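Local coordinates for uncharacterized protein (Staphylococcus aureus subsp. aureus, PDB 3H04) that is of unknown function but has an alpha/beta-hydrolase fold related to feruloyl esterases and is probably a serine hydrolase, at residues N46-S49 and P50-D54. Sequence-based numbering, arbitrary orientation.
Sequences NDLS and PQYID
The carbonyl oxygen of S49 opens the helix 50-56 by accepting from two amides of its first turn. I53 N reaches S49 O at 3.1 Å in a nearly straight bond, with an N-H...O angle of 165°, and lies in the carbonyl plane: the first i to i+4 bond of the helix. Y52 N comes to 2.9 Å from the same S49 O, but its angle of 127° makes that bond weak. S49 holds the N-cap position, yet its hydroxyl makes no capping bond. With chi1 at -39°, OG stands beside the serine's own backbone N and turns to the tyrosine ring, 3.5 Å from Y52 CE2.

A CH-pi contact joins the same two residues: S49 CB sits over one face of the Y52 ring, 4.1 Å from its centroid and displaced toward the rim. L48 CD2 meets this ring at its edge, 4.2 Å from Y52 CD2, while L48 CB rests 4.0 Å from I53 CG1. Further out, Y52 stacks on Y262 of helix 256-273 and its OH hydrogen-bonds to D251 O; L48 and I53 both touch L62 of strand 60-65.

Across this junction the polar link is made by the main-chain oxygen of S49, not by its hydroxyl, while L48 from the loop joins Y52 and I53 in an apolar cluster between strand 60-65 and helix 256-273.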
loop_
_atom_site.group_PDB
_atom_site.type_symbol
_atom_site.label_atom_id
_atom_site.label_comp_id
_atom_site.label_asym_id
_atom_site.label_seq_id
_atom_site.Cartn_x
_atom_site.Cartn_y
_atom_site.Cartn_z
ATOM N N ASN A 46 -0.973 -3.782 11.097
ATOM C CA ASN A 46 0.227 -4.096 11.880
ATOM C C ASN A 46 1.002 -5.320 11.354
ATOM O O ASN A 46 1.274 -6.243 12.123
ATOM C CB ASN A 46 -0.092 -4.283 13.378
ATOM C CG ASN A 46 -1.059 -5.426 13.631
ATOM O OD1 ASN A 46 -1.851 -5.798 12.746
ATOM N ND2 ASN A 46 -1.016 -5.984 14.828
ATOM N N ASP A 47 1.353 -5.308 10.061
ATOM C CA ASP A 47 2.037 -6.436 9.404
ATOM C C ASP A 47 3.520 -6.193 9.169
ATOM O O ASP A 47 4.183 -7.061 8.602
ATOM C CB ASP A 47 1.374 -6.852 8.073
ATOM C CG ASP A 47 1.515 -5.795 6.956
ATOM O OD1 ASP A 47 1.938 -4.646 7.234
ATOM O OD2 ASP A 47 1.195 -6.131 5.799
ATOM N N LEU A 48 4.048 -5.060 9.644
ATOM C CA LEU A 48 5.472 -4.735 9.528
ATOM C C LEU A 48 6.279 -5.472 10.614
ATOM O O LEU A 48 5.885 -5.435 11.771
ATOM C CB LEU A 48 5.723 -3.227 9.727
ATOM C CG LEU A 48 5.446 -2.325 8.530
ATOM C CD1 LEU A 48 5.689 -0.893 8.928
ATOM C CD2 LEU A 48 6.352 -2.741 7.320
ATOM N N SER A 49 7.414 -6.085 10.272
ATOM C CA SER A 49 8.303 -6.655 11.322
ATOM C C SER A 49 8.745 -5.584 12.313
ATOM O O SER A 49 9.060 -4.453 11.928
ATOM C CB SER A 49 9.567 -7.332 10.772
ATOM O OG SER A 49 9.287 -8.066 9.569
ATOM N N PRO A 50 8.831 -5.958 13.596
ATOM C CA PRO A 50 9.380 -5.078 14.634
ATOM C C PRO A 50 10.708 -4.441 14.233
ATOM O O PRO A 50 10.981 -3.270 14.566
ATOM C CB PRO A 50 9.611 -6.046 15.814
ATOM C CG PRO A 50 8.610 -7.125 15.598
ATOM C CD PRO A 50 8.488 -7.294 14.121
ATOM N N GLN A 51 11.538 -5.209 13.539
ATOM C CA GLN A 51 12.863 -4.713 13.127
ATOM C C GLN A 51 12.749 -3.523 12.168
ATOM O O GLN A 51 13.540 -2.572 12.262
ATOM C CB GLN A 51 13.712 -5.838 12.497
ATOM C CG GLN A 51 14.155 -6.836 13.531
ATOM C CD GLN A 51 14.551 -8.167 12.942
ATOM O OE1 GLN A 51 13.875 -9.168 13.172
ATOM N NE2 GLN A 51 15.641 -8.191 12.180
ATOM N N TYR A 52 11.750 -3.562 11.278
ATOM C CA TYR A 52 11.539 -2.458 10.332
ATOM C C TYR A 52 11.000 -1.260 11.074
ATOM O O TYR A 52 11.400 -0.107 10.807
ATOM C CB TYR A 52 10.561 -2.855 9.258
ATOM C CG TYR A 52 10.983 -4.048 8.460
ATOM C CD1 TYR A 52 12.313 -4.446 8.384
ATOM C CD2 TYR A 52 10.045 -4.787 7.766
ATOM C CE1 TYR A 52 12.682 -5.574 7.646
ATOM C CE2 TYR A 52 10.402 -5.906 7.051
ATOM C CZ TYR A 52 11.715 -6.298 7.006
ATOM O OH TYR A 52 12.058 -7.407 6.262
ATOM N N ILE A 53 10.097 -1.530 12.021
ATOM C CA ILE A 53 9.561 -0.458 12.833
ATOM C C ILE A 53 10.663 0.243 13.622
ATOM O O ILE A 53 10.656 1.476 13.762
ATOM C CB ILE A 53 8.475 -0.944 13.790
ATOM C CG1 ILE A 53 7.252 -1.422 13.000
ATOM C CG2 ILE A 53 8.055 0.204 14.703
ATOM C CD1 ILE A 53 6.180 -2.103 13.828
ATOM N N ASP A 54 11.591 -0.525 14.188
ATOM C CA ASP A 54 12.703 0.103 14.919
ATOM C C ASP A 54 13.556 1.025 14.053
ATOM O O ASP A 54 13.921 2.117 14.479
ATOM C CB ASP A 54 13.586 -0.942 15.586
ATOM C CG ASP A 54 12.906 -1.597 16.770
ATOM O OD1 ASP A 54 11.937 -1.015 17.292
ATOM O OD2 ASP A 54 13.327 -2.688 17.180
#